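Local coordinates for insect group II chitinase (Ostrinia furnacalis, PDB 5Y2A), which hydrolyses chitin as the second catalytic domain of a family 18 chitinase, probably acting by internal cleavage during cuticle turnover, at residues T33-A38 against H72-L77; K203-V208 against F252-G257; P246-S251 against M341-D346; I306-T311 against F319-M324. All coordinates share one frame; numbering follows the deposited sequence.

Interaction 1: residues T33-A38 against H72-L77; sequences THIIYA and HGVKVL
His34 and Lys75 lie side by side on adjacent parallel strands, their side chains pointing the same way, and share a face of the sheet with Ile36 and Leu77. Followed outward, His34 begins with CB 3.9 Å from Lys75 O. A chi1 of -57° sets CG beside the backbone N, and a chi2 of 72° turns CD2 to the lysine, so that His34 CD2 meets Lys75 CB at 3.5 Å. At the tip, His34 NE2 comes within 4.2 Å of Lys75 CG. The remaining ring nitrogen, ND1, meets Thr33 OG1 in the ring plane at 2.6 Å, a bond in which either may donate; because that hydroxyl is also bonded to Val5 N, the rotation of the imidazole is probably well fixed.

On the same face, Ile36 CD1 packs against Leu77 CB at 3.6 Å. The reverse face carries Ile35 and Val76, and here the side chains of Ile35 and Val74 cross obliquely, Ile35 CD1 touching Val74 CG2 at 4.1 Å. Between the faces runs a backbone ladder: Ile35 N to Lys75 O, Leu77 N to Ile35 O and Tyr37 N to Leu77 O are each 2.8 Å, while Lys75 N to Thr33 O is longer, 3.1 Å. Thr33 O also accepts from a water shared with Gly73 O.

Helix 62-67 covers the side of Val76 and Tyr37, whereas His34 and Leu77 face Leu162 across the interior. Such parallel pairing, with helices outside and side chains converging within, is characteristic of the TIM barrel of family 18 glycosyl hydrolases.

Interaction 2: residues K203-V208 against F252-G257; sequences KKTGHV and FSVVEG
Thr205 lies over the ring of Phe252, and its CA-H rather than its methyl group makes the closest approach to the aromatic face. In this CH-pi contact Thr205 CA is 4.0 Å from the Phe252 ring centroid and 14° off the ring normal, displaced somewhat toward the rim. Phe252 CG is anti to the carbonyl carbon (chi1 -54°), which carries the ring up beneath the loop.

Polar backbone groups make van der Waals contacts around the same ring. Lys204 O approaches CE2 of Phe252 to 3.3 Å, and the peptide of Gly206 follows, with its O 3.7 Å from Phe252 CE1. The carbonyl of Gly206 has its own hydrogen-bonding partner in Ser318 OG.

The setting is the far end of strand 241-254, which runs on beyond the barrel into what is probably the insertion domain found in many family 18 chitinases and pairs there with antiparallel strands 266-269 and 315-318. Trp316 of the latter turns its ring nearly perpendicular to that of Phe252. An alanine at Phe252 would probably open a gap beneath Lys204 to Gly206, leaving this piece of loop without the flat surface it rests on.

The closest methyl-to-methyl contact is Thr205 CG2 on Val254 CG2, 3.8 Å, the side chains crossing at about a right angle. The other branch of the threonine, OG1, is bonded to Gly261 O and Ala264 N, and these bonds probably fix the rotation that leaves CG2 against the valine.

Interaction 3: residues P246-S251 against M341-D346; sequences PFYGQS and MAWSLD
Phe247 and Tyr248 meet Ala342, Trp343 and Ser344 where strand 339-343, the last of the TIM barrel, ends beside a break in the parallel strand 241-254. One backbone bond joins them: Phe247 N donates to Trp343 O at 2.8 Å, almost straight at the hydrogen but arriving from above the carbonyl plane.

Apolar packing gathers round Phe247. Ala342 CA lies over one face of its ring, Ala342 CB touches CZ of Phe247 at 3.5 Å, and helix 361-371 also packs against this side chain. A polar neighbour is added where Phe247 CD2 comes to 3.3 Å from Ser344 O, the carbonyl lying obliquely to the ring.

The aromatic pair has another character. Tyr248 CG lies between the backbone N and the carbonyl carbon (chi1 63°), a position from which Tyr248 CE1 meets Trp343 CD1 at 3.4 Å, the ring planes at 83°. Trp343 also stacks on Tyr195 and meets Tyr8 edge-to-face. Its place at the end of the strand, before a cis peptide to Ser344, is consistent with the tryptophan that floors the substrate cleft in family 18 chitinases.

Among the polar ends, Tyr248 OH bonds Asp196 OD1 and weakly accepts from a water, to which Trp343 NE1 donates at 3.0 Å in the plane of the indole.

Interaction 4: residues I306-T311 against F319-M324; sequences IGPYAT and FDDDFM
Pro308 CG sits over one face of the Phe319 ring, a CH-pi contact with CG 4.0 Å from the ring centroid and 28° off its normal. The ring's CE1 edge turns to Ala310, whose N lies near the ring plane and whose CB is 4.0 Å from Phe319 CE1. With Phe319 CG between the backbone N and the carbonyl carbon (chi1 60°), the ring folds back over the proline, and Phe319 N donates to Pro308 O at 3.1 Å. An alanine at Phe319 would probably leave Pro308 and Ala310 without their aromatic partner and open a gap toward Phe284 and Ile287.

That backbone bond continues the ladder of a beta hairpin, strands 309-312 and 315-318, whose second strand leads into helix 322-334 of the barrel. Asp321 is the N-cap, its OD1 accepting from Met324 N at 3.1 Å, while OD2 forms a salt bridge with Arg300.

Met324 CE ends 3.5 Å from Gly307 N. Gly307 N donates to a water oxygen 2.7 Å away. The same water donates to Asp320 OD1 at 2.9 Å; the other oxygen of this carboxylate makes a salt bridge with Lys328.

Overall arrangement
Interactions 2, 3 and 4 touch one another pairwise, while interaction 1 stands apart in the barrel wall, its nearest atoms about 5 Å from interaction 3 and about 17 Å from the other two. Strand 241-254 serves both interactions 3 and 2, passing from the barrel to the probable insertion; Val208 CG2 packs on Gln250 CG at 3.6 Å between them. His207 NE2 probably bonds Phe319 O at 2.9 Å, tying interaction 2 to 4, and Pro246 CD meets Asp320 OD2 at 3.6 Å, joining 3 to 4. Interaction 3 lies at the probable substrate cleft. The bound glycan, near Tyr212, Asn225 and Asn229, is probably N-linked rather than substrate.

Interaction 1: residues T33-A38 against H72-L77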
loop_
_atom_site.group_PDB
_atom_site.type_symbol
_atom_site.label_atom_id
_atom_site.label_comp_id
_atom_site.label_asym_id
_atom_site.label_seq_id
_atom_site.Cartn_x
_atom_site.Cartn_y
_atom_site.Cartn_z
ATOM N N THR A 33 -8.792 -5.187 29.169
ATOM C CA THR A 33 -10.002 -4.695 29.816
ATOM C C THR A 33 -11.024 -4.228 28.795
ATOM O O THR A 33 -12.235 -4.312 29.039
ATOM C CB THR A 33 -9.679 -3.542 30.773
ATOM O OG1 THR A 33 -9.168 -2.424 30.034
ATOM C CG2 THR A 33 -8.643 -3.978 31.803
ATOM N N HIS A 34 -10.547 -3.757 27.649
ATOM C CA HIS A 34 -11.381 -3.280 26.561
ATOM C C HIS A 34 -10.778 -3.770 25.254
ATOM O O HIS A 34 -9.554 -3.782 25.101
ATOM C CB HIS A 34 -11.478 -1.744 26.560
ATOM C CG HIS A 34 -11.990 -1.168 27.846
ATOM N ND1 HIS A 34 -11.236 -1.138 29.000
ATOM C CD2 HIS A 34 -13.180 -0.604 28.160
ATOM C CE1 HIS A 34 -11.942 -0.587 29.972
ATOM N NE2 HIS A 34 -13.124 -0.249 29.487
ATOM N N ILE A 35 -11.632 -4.210 24.333
ATOM C CA ILE A 35 -11.218 -4.626 22.997
ATOM C C ILE A 35 -11.882 -3.694 21.994
ATOM O O ILE A 35 -13.082 -3.419 22.100
ATOM C CB ILE A 35 -11.597 -6.092 22.711
ATOM C CG1 ILE A 35 -10.886 -7.022 23.688
ATOM C CG2 ILE A 35 -11.266 -6.477 21.261
ATOM C CD1 ILE A 35 -11.335 -8.461 23.581
ATOM N N ILE A 36 -11.107 -3.205 21.028
ATOM C CA ILE A 36 -11.622 -2.377 19.945
ATOM C C ILE A 36 -11.549 -3.201 18.667
ATOM O O ILE A 36 -10.471 -3.686 18.295
ATOM C CB ILE A 36 -10.821 -1.076 19.779
ATOM C CG1 ILE A 36 -10.719 -0.298 21.098
ATOM C CG2 ILE A 36 -11.470 -0.206 18.704
ATOM C CD1 ILE A 36 -12.029 -0.014 21.769
ATOM N N TYR A 37 -12.690 -3.346 17.989
ATOM C CA TYR A 37 -12.768 -4.076 16.723
ATOM C C TYR A 37 -12.436 -3.107 15.594
ATOM O O TYR A 37 -13.263 -2.275 15.213
ATOM C CB TYR A 37 -14.154 -4.693 16.550
ATOM C CG TYR A 37 -14.251 -5.724 15.442
ATOM C CD1 TYR A 37 -14.164 -5.351 14.105
ATOM C CD2 TYR A 37 -14.450 -7.071 15.735
ATOM C CE1 TYR A 37 -14.248 -6.294 13.084
ATOM C CE2 TYR A 37 -14.541 -8.019 14.724
ATOM C CZ TYR A 37 -14.442 -7.620 13.401
ATOM O OH TYR A 37 -14.523 -8.547 12.385
ATOM N N ALA A 38 -11.230 -3.228 15.036
ATOM C CA ALA A 38 -10.763 -2.369 13.952
ATOM C C ALA A 38 -10.841 -3.123 12.629
ATOM O O ALA A 38 -10.371 -4.263 12.545
ATOM C CB ALA A 38 -9.321 -1.915 14.204
ATOM N N HIS A 72 -16.493 -12.654 29.452
ATOM C CA HIS A 72 -15.259 -12.647 30.225
ATOM C C HIS A 72 -15.028 -11.333 30.956
ATOM O O HIS A 72 -13.967 -11.150 31.561
ATOM C CB HIS A 72 -14.066 -12.959 29.324
ATOM C CG HIS A 72 -14.086 -14.352 28.784
ATOM N ND1 HIS A 72 -13.253 -15.345 29.254
ATOM C CD2 HIS A 72 -14.856 -14.927 27.831
ATOM C CE1 HIS A 72 -13.502 -16.467 28.605
ATOM N NE2 HIS A 72 -14.470 -16.240 27.735
ATOM N N GLY A 73 -15.989 -10.418 30.917
ATOM C CA GLY A 73 -15.844 -9.163 31.619
ATOM C C GLY A 73 -15.061 -8.106 30.885
ATOM O O GLY A 73 -14.659 -7.113 31.498
ATOM N N VAL A 74 -14.848 -8.270 29.589
ATOM C CA VAL A 74 -14.191 -7.240 28.801
ATOM C C VAL A 74 -15.276 -6.431 28.116
ATOM O O VAL A 74 -16.352 -6.944 27.793
ATOM C CB VAL A 74 -13.205 -7.834 27.771
ATOM C CG1 VAL A 74 -12.136 -8.650 28.474
ATOM C CG2 VAL A 74 -13.939 -8.688 26.759
ATOM N N LYS A 75 -14.994 -5.157 27.890
ATOM C CA LYS A 75 -15.871 -4.313 27.095
ATOM C C LYS A 75 -15.383 -4.363 25.654
ATOM O O LYS A 75 -14.177 -4.301 25.404
ATOM C CB LYS A 75 -15.851 -2.878 27.619
ATOM C CG LYS A 75 -16.435 -2.727 29.024
ATOM C CD LYS A 75 -17.945 -2.879 28.969
ATOM C CE LYS A 75 -18.575 -2.784 30.337
ATOM N NZ LYS A 75 -20.061 -2.707 30.216
ATOM N N VAL A 76 -16.315 -4.500 24.710
ATOM C CA VAL A 76 -15.976 -4.642 23.292
ATOM C C VAL A 76 -16.633 -3.510 22.511
ATOM O O VAL A 76 -17.868 -3.411 22.461
ATOM C CB VAL A 76 -16.392 -6.015 22.737
ATOM C CG1 VAL A 76 -15.964 -6.157 21.274
ATOM C CG2 VAL A 76 -15.776 -7.126 23.579
ATOM N N LEU A 77 -15.809 -2.661 21.901
ATOM C CA LEU A 77 -16.264 -1.521 21.119
ATOM C C LEU A 77 -15.904 -1.722 19.653
ATOM O O LEU A 77 -14.965 -2.445 19.308
ATOM C CB LEU A 77 -15.641 -0.208 21.614
ATOM C CG LEU A 77 -16.066 0.364 22.970
ATOM C CD1 LEU A 77 -15.506 -0.465 24.110
ATOM C CD2 LEU A 77 -15.614 1.807 23.086
HETATM O O HOH W 1 -13.248 -4.581 31.487
#

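Interaction 2: residues K203-V208 against F252-G257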
loop_
_atom_site.group_PDB
_atom_site.type_symbol
_atom_site.label_atom_id
_atom_site.label_comp_id
_atom_site.label_asym_id
_atom_site.label_seq_id
_atom_site.Cartn_x
_atom_site.Cartn_y
_atom_site.Cartn_z
ATOM N N LYS A 203 12.958 9.937 5.312
ATOM C CA LYS A 203 14.213 9.770 4.602
ATOM C C LYS A 203 15.436 9.606 5.483
ATOM O O LYS A 203 16.529 9.783 4.980
ATOM C CB LYS A 203 14.457 10.988 3.714
ATOM C CG LYS A 203 13.558 11.093 2.592
ATOM C CD LYS A 203 13.852 9.784 1.933
ATOM C CE LYS A 203 13.505 9.908 0.454
ATOM N NZ LYS A 203 13.391 8.632 -0.294
ATOM N N LYS A 204 15.280 9.165 6.731
ATOM C CA LYS A 204 16.407 8.787 7.574
ATOM C C LYS A 204 15.880 7.926 8.714
ATOM O O LYS A 204 14.700 8.005 9.068
ATOM C CB LYS A 204 17.141 10.016 8.119
ATOM C CG LYS A 204 16.319 10.911 9.043
ATOM C CD LYS A 204 17.007 12.260 9.232
ATOM C CE LYS A 204 16.436 13.040 10.402
ATOM N NZ LYS A 204 17.005 14.417 10.462
ATOM N N THR A 205 16.759 7.106 9.282
ATOM C CA THR A 205 16.338 6.167 10.318
ATOM C C THR A 205 15.916 6.912 11.577
ATOM O O THR A 205 16.509 7.929 11.949
ATOM C CB THR A 205 17.457 5.187 10.651
ATOM O OG1 THR A 205 18.571 5.903 11.192
ATOM C CG2 THR A 205 17.907 4.425 9.401
ATOM N N GLY A 206 14.888 6.393 12.238
ATOM C CA GLY A 206 14.380 6.985 13.463
ATOM C C GLY A 206 13.523 5.972 14.182
ATOM O O GLY A 206 13.112 4.960 13.605
ATOM N N HIS A 207 13.248 6.243 15.454
ATOM C CA HIS A 207 12.503 5.278 16.244
ATOM C C HIS A 207 11.004 5.489 16.089
ATOM O O HIS A 207 10.516 6.621 16.086
ATOM C CB HIS A 207 12.892 5.323 17.723
ATOM C CG HIS A 207 12.548 4.064 18.453
ATOM N ND1 HIS A 207 11.267 3.785 18.882
ATOM C CD2 HIS A 207 13.301 2.989 18.787
ATOM C CE1 HIS A 207 11.250 2.595 19.460
ATOM N NE2 HIS A 207 12.471 2.091 19.411
ATOM N N VAL A 208 10.276 4.376 15.964
ATOM C CA VAL A 208 8.833 4.429 15.757
ATOM C C VAL A 208 8.126 5.147 16.902
ATOM O O VAL A 208 7.093 5.792 16.694
ATOM C CB VAL A 208 8.284 2.996 15.561
ATOM C CG1 VAL A 208 8.674 2.099 16.750
ATOM C CG2 VAL A 208 6.769 3.015 15.372
ATOM N N PHE A 252 13.427 0.315 7.450
ATOM C CA PHE A 252 14.092 1.193 6.503
ATOM C C PHE A 252 15.136 0.410 5.725
ATOM O O PHE A 252 15.702 -0.568 6.221
ATOM C CB PHE A 252 14.832 2.360 7.181
ATOM C CG PHE A 252 13.995 3.196 8.118
ATOM C CD1 PHE A 252 13.617 2.717 9.364
ATOM C CD2 PHE A 252 13.666 4.499 7.781
ATOM C CE1 PHE A 252 12.885 3.504 10.233
ATOM C CE2 PHE A 252 12.936 5.293 8.649
ATOM C CZ PHE A 252 12.544 4.797 9.873
ATOM N N SER A 253 15.409 0.871 4.507
ATOM C CA SER A 253 16.593 0.466 3.754
ATOM C C SER A 253 17.557 1.652 3.727
ATOM O O SER A 253 17.186 2.735 3.266
ATOM C CB SER A 253 16.217 0.019 2.342
ATOM O OG SER A 253 15.346 -1.111 2.380
ATOM N N VAL A 254 18.792 1.447 4.226
ATOM C CA VAL A 254 19.732 2.538 4.485
ATOM C C VAL A 254 20.650 2.742 3.283
ATOM O O VAL A 254 21.129 1.776 2.675
ATOM C CB VAL A 254 20.550 2.261 5.763
ATOM C CG1 VAL A 254 21.514 3.433 6.064
ATOM C CG2 VAL A 254 19.620 2.027 6.965
ATOM N N VAL A 255 20.911 4.010 2.951
ATOM C CA VAL A 255 21.822 4.336 1.857
ATOM C C VAL A 255 23.186 3.694 2.104
ATOM O O VAL A 255 23.700 3.691 3.230
ATOM C CB VAL A 255 21.928 5.862 1.702
ATOM C CG1 VAL A 255 23.080 6.242 0.784
ATOM C CG2 VAL A 255 20.613 6.438 1.188
ATOM N N GLU A 256 23.765 3.121 1.049
ATOM C CA GLU A 256 25.075 2.481 1.151
ATOM C C GLU A 256 26.088 3.412 1.805
ATOM O O GLU A 256 26.168 4.598 1.470
ATOM C CB GLU A 256 25.584 2.084 -0.234
ATOM C CG GLU A 256 26.839 1.222 -0.191
ATOM C CD GLU A 256 27.149 0.587 -1.529
ATOM O OE1 GLU A 256 27.827 1.255 -2.338
ATOM O OE2 GLU A 256 26.709 -0.553 -1.787
ATOM N N GLY A 257 26.838 2.876 2.764
ATOM C CA GLY A 257 27.886 3.625 3.422
ATOM C C GLY A 257 27.432 4.608 4.478
ATOM O O GLY A 257 28.276 5.322 5.032
#

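Interaction 3: residues P246-S251 against M341-D346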
loop_
_atom_site.group_PDB
_atom_site.type_symbol
_atom_site.label_atom_id
_atom_site.label_comp_id
_atom_site.label_asym_id
_atom_site.label_seq_id
_atom_site.Cartn_x
_atom_site.Cartn_y
_atom_site.Cartn_z
ATOM N N PRO A 246 3.234 0.565 20.302
ATOM C CA PRO A 246 3.242 -0.194 19.041
ATOM C C PRO A 246 3.814 -1.591 19.260
ATOM O O PRO A 246 4.837 -1.762 19.927
ATOM C CB PRO A 246 4.152 0.643 18.134
ATOM C CG PRO A 246 5.148 1.250 19.110
ATOM C CD PRO A 246 4.350 1.526 20.379
ATOM N N PHE A 247 3.141 -2.597 18.697
ATOM C CA PHE A 247 3.623 -3.974 18.702
ATOM C C PHE A 247 4.302 -4.338 17.382
ATOM O O PHE A 247 4.320 -5.509 16.985
ATOM C CB PHE A 247 2.471 -4.943 18.997
ATOM C CG PHE A 247 2.002 -4.950 20.448
ATOM C CD1 PHE A 247 2.573 -4.110 21.396
ATOM C CD2 PHE A 247 0.989 -5.819 20.853
ATOM C CE1 PHE A 247 2.138 -4.131 22.730
ATOM C CE2 PHE A 247 0.541 -5.847 22.180
ATOM C CZ PHE A 247 1.122 -5.007 23.122
ATOM N N TYR A 248 4.879 -3.346 16.704
ATOM C CA TYR A 248 5.480 -3.510 15.388
ATOM C C TYR A 248 6.617 -2.509 15.272
ATOM O O TYR A 248 6.731 -1.574 16.070
ATOM C CB TYR A 248 4.464 -3.270 14.262
ATOM C CG TYR A 248 3.957 -1.849 14.286
ATOM C CD1 TYR A 248 2.897 -1.491 15.109
ATOM C CD2 TYR A 248 4.569 -0.850 13.527
ATOM C CE1 TYR A 248 2.449 -0.190 15.173
ATOM C CE2 TYR A 248 4.126 0.460 13.585
ATOM C CZ TYR A 248 3.059 0.779 14.412
ATOM O OH TYR A 248 2.596 2.071 14.482
ATOM N N GLY A 249 7.430 -2.680 14.241
ATOM C CA GLY A 249 8.532 -1.779 13.976
ATOM C C GLY A 249 8.364 -1.064 12.650
ATOM O O GLY A 249 7.685 -1.552 11.747
ATOM N N GLN A 250 8.969 0.116 12.553
ATOM C CA GLN A 250 9.111 0.813 11.284
ATOM C C GLN A 250 10.462 0.447 10.691
ATOM O O GLN A 250 11.493 0.601 11.352
ATOM C CB GLN A 250 9.008 2.328 11.476
ATOM C CG GLN A 250 7.615 2.816 11.843
ATOM C CD GLN A 250 6.688 2.869 10.645
ATOM O OE1 GLN A 250 7.117 2.707 9.501
ATOM N NE2 GLN A 250 5.401 3.085 10.902
ATOM N N SER A 251 10.457 -0.049 9.455
ATOM C CA SER A 251 11.660 -0.562 8.823
ATOM C C SER A 251 12.121 0.363 7.706
ATOM O O SER A 251 11.324 1.088 7.095
ATOM C CB SER A 251 11.441 -1.967 8.260
ATOM O OG SER A 251 10.646 -1.900 7.095
ATOM N N MET A 341 -2.612 1.278 25.700
ATOM C CA MET A 341 -3.305 0.762 24.529
ATOM C C MET A 341 -2.314 0.002 23.660
ATOM O O MET A 341 -1.143 0.383 23.564
ATOM C CB MET A 341 -3.969 1.907 23.742
ATOM C CG MET A 341 -4.566 1.495 22.422
ATOM S SD MET A 341 -3.373 1.726 21.091
ATOM C CE MET A 341 -3.623 3.464 20.716
ATOM N N ALA A 342 -2.782 -1.082 23.037
ATOM C CA ALA A 342 -1.929 -1.983 22.272
ATOM C C ALA A 342 -2.337 -1.984 20.803
ATOM O O ALA A 342 -3.469 -2.355 20.473
ATOM C CB ALA A 342 -2.011 -3.405 22.832
ATOM N N TRP A 343 -1.387 -1.660 19.926
ATOM C CA TRP A 343 -1.569 -1.623 18.473
ATOM C C TRP A 343 -0.535 -2.570 17.851
ATOM O O TRP A 343 0.593 -2.154 17.586
ATOM C CB TRP A 343 -1.408 -0.150 17.975
ATOM C CG TRP A 343 -1.647 0.123 16.504
ATOM C CD1 TRP A 343 -0.770 0.696 15.626
ATOM C CD2 TRP A 343 -2.849 -0.123 15.763
ATOM N NE1 TRP A 343 -1.345 0.805 14.381
ATOM C CE2 TRP A 343 -2.620 0.307 14.439
ATOM C CE3 TRP A 343 -4.091 -0.674 16.087
ATOM C CZ2 TRP A 343 -3.587 0.200 13.443
ATOM C CZ3 TRP A 343 -5.050 -0.781 15.095
ATOM C CH2 TRP A 343 -4.793 -0.348 13.792
ATOM N N SER A 344 -0.898 -3.841 17.624
ATOM C CA SER A 344 -2.239 -4.382 17.864
ATOM C C SER A 344 -2.037 -5.841 18.275
ATOM O O SER A 344 -0.920 -6.347 18.170
ATOM C CB SER A 344 -3.120 -4.277 16.613
ATOM O OG SER A 344 -2.601 -5.075 15.554
ATOM N N LEU A 345 -3.105 -6.507 18.736
ATOM C CA LEU A 345 -2.992 -7.862 19.287
ATOM C C LEU A 345 -2.213 -8.805 18.377
ATOM O O LEU A 345 -1.405 -9.614 18.847
ATOM C CB LEU A 345 -4.385 -8.445 19.527
ATOM C CG LEU A 345 -5.213 -7.843 20.652
ATOM C CD1 LEU A 345 -6.567 -8.523 20.744
ATOM C CD2 LEU A 345 -4.455 -8.039 21.925
ATOM N N ASP A 346 -2.473 -8.737 17.076
ATOM C CA ASP A 346 -1.953 -9.701 16.116
ATOM C C ASP A 346 -0.487 -9.486 15.762
ATOM O O ASP A 346 0.087 -10.325 15.055
ATOM C CB ASP A 346 -2.774 -9.608 14.836
ATOM C CG ASP A 346 -2.881 -8.183 14.349
ATOM O OD1 ASP A 346 -3.684 -7.412 14.917
ATOM O OD2 ASP A 346 -2.124 -7.822 13.428
HETATM O O HOH W 2 0.073 2.290 12.246
#

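Interaction 4: residues I306-T311 against F319-M324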
loop_
_atom_site.group_PDB
_atom_site.type_symbol
_atom_site.label_atom_id
_atom_site.label_comp_id
_atom_site.label_asym_id
_atom_site.label_seq_id
_atom_site.Cartn_x
_atom_site.Cartn_y
_atom_site.Cartn_z
ATOM N N ILE A 306 14.949 5.882 23.965
ATOM C CA ILE A 306 14.260 5.212 22.875
ATOM C C ILE A 306 14.427 3.713 23.067
ATOM O O ILE A 306 15.352 3.245 23.736
ATOM C CB ILE A 306 14.785 5.629 21.485
ATOM C CG1 ILE A 306 16.248 5.215 21.328
ATOM C CG2 ILE A 306 14.612 7.129 21.255
ATOM C CD1 ILE A 306 16.733 5.309 19.897
ATOM N N GLY A 307 13.500 2.953 22.479
ATOM C CA GLY A 307 13.639 1.525 22.439
ATOM C C GLY A 307 14.731 1.097 21.470
ATOM O O GLY A 307 15.428 1.926 20.868
ATOM N N PRO A 308 14.864 -0.211 21.283
ATOM C CA PRO A 308 15.937 -0.741 20.438
ATOM C C PRO A 308 15.649 -0.564 18.952
ATOM O O PRO A 308 14.551 -0.198 18.529
ATOM C CB PRO A 308 15.974 -2.228 20.809
ATOM C CG PRO A 308 14.597 -2.529 21.293
ATOM C CD PRO A 308 14.106 -1.280 21.963
ATOM N N TYR A 309 16.688 -0.818 18.158
ATOM C CA TYR A 309 16.529 -1.069 16.732
ATOM C C TYR A 309 17.446 -2.225 16.346
ATOM O O TYR A 309 18.413 -2.545 17.047
ATOM C CB TYR A 309 16.778 0.192 15.875
ATOM C CG TYR A 309 18.142 0.842 16.007
ATOM C CD1 TYR A 309 18.368 1.843 16.943
ATOM C CD2 TYR A 309 19.191 0.479 15.169
ATOM C CE1 TYR A 309 19.621 2.455 17.057
ATOM C CE2 TYR A 309 20.441 1.085 15.273
ATOM C CZ TYR A 309 20.648 2.069 16.222
ATOM O OH TYR A 309 21.882 2.675 16.340
ATOM N N ALA A 310 17.097 -2.890 15.250
ATOM C CA ALA A 310 17.819 -4.059 14.796
ATOM C C ALA A 310 18.282 -3.843 13.365
ATOM O O ALA A 310 17.591 -3.193 12.570
ATOM C CB ALA A 310 16.962 -5.328 14.906
ATOM N N THR A 311 19.447 -4.395 13.029
ATOM C CA THR A 311 20.061 -4.129 11.740
ATOM C C THR A 311 20.636 -5.403 11.127
ATOM O O THR A 311 21.029 -6.335 11.829
ATOM C CB THR A 311 21.193 -3.098 11.835
ATOM O OG1 THR A 311 22.214 -3.605 12.702
ATOM C CG2 THR A 311 20.672 -1.750 12.347
ATOM N N PHE A 319 11.748 -0.414 17.139
ATOM C CA PHE A 319 10.602 -1.089 17.743
ATOM C C PHE A 319 10.711 -0.998 19.258
ATOM O O PHE A 319 11.775 -0.691 19.805
ATOM C CB PHE A 319 10.547 -2.559 17.307
ATOM C CG PHE A 319 11.778 -3.343 17.692
ATOM C CD1 PHE A 319 12.938 -3.275 16.921
ATOM C CD2 PHE A 319 11.780 -4.142 18.828
ATOM C CE1 PHE A 319 14.076 -3.986 17.285
ATOM C CE2 PHE A 319 12.910 -4.862 19.190
ATOM C CZ PHE A 319 14.056 -4.782 18.416
ATOM N N ASP A 320 9.600 -1.297 19.932
ATOM C CA ASP A 320 9.584 -1.465 21.380
ATOM C C ASP A 320 9.687 -2.949 21.712
ATOM O O ASP A 320 8.956 -3.769 21.144
ATOM C CB ASP A 320 8.314 -0.877 22.003
ATOM C CG ASP A 320 8.362 0.631 22.110
ATOM O OD1 ASP A 320 9.434 1.205 21.845
ATOM O OD2 ASP A 320 7.332 1.247 22.461
ATOM N N ASP A 321 10.585 -3.287 22.635
ATOM C CA ASP A 321 10.713 -4.640 23.140
ATOM C C ASP A 321 10.027 -4.733 24.501
ATOM O O ASP A 321 9.365 -3.791 24.952
ATOM C CB ASP A 321 12.193 -5.050 23.213
ATOM C CG ASP A 321 12.957 -4.341 24.332
ATOM O OD1 ASP A 321 12.567 -3.229 24.746
ATOM O OD2 ASP A 321 13.977 -4.896 24.787
ATOM N N ASP A 322 10.199 -5.880 25.169
ATOM C CA ASP A 322 9.612 -6.088 26.492
ATOM C C ASP A 322 9.992 -4.987 27.468
ATOM O O ASP A 322 9.148 -4.505 28.229
ATOM C CB ASP A 322 10.050 -7.441 27.051
ATOM C CG ASP A 322 8.949 -8.453 27.029
ATOM O OD1 ASP A 322 7.794 -8.033 26.829
ATOM O OD2 ASP A 322 9.224 -9.656 27.219
ATOM N N PHE A 323 11.261 -4.568 27.456
ATOM C CA PHE A 323 11.718 -3.588 28.434
ATOM C C PHE A 323 11.074 -2.228 28.204
ATOM O O PHE A 323 10.714 -1.541 29.164
ATOM C CB PHE A 323 13.241 -3.477 28.397
ATOM C CG PHE A 323 13.937 -4.670 28.970
ATOM C CD1 PHE A 323 14.092 -4.806 30.341
ATOM C CD2 PHE A 323 14.410 -5.675 28.142
ATOM C CE1 PHE A 323 14.723 -5.914 30.873
ATOM C CE2 PHE A 323 15.040 -6.786 28.668
ATOM C CZ PHE A 323 15.199 -6.904 30.040
ATOM N N MET A 324 10.929 -1.811 26.946
ATOM C CA MET A 324 10.296 -0.518 26.719
ATOM C C MET A 324 8.787 -0.591 26.908
ATOM O O MET A 324 8.184 0.375 27.396
ATOM C CB MET A 324 10.637 0.029 25.331
ATOM C CG MET A 324 10.094 1.445 25.104
ATOM S SD MET A 324 10.595 2.620 26.393
ATOM C CE MET A 324 12.183 3.176 25.758
HETATM O O HOH W 3 10.851 3.632 22.406
#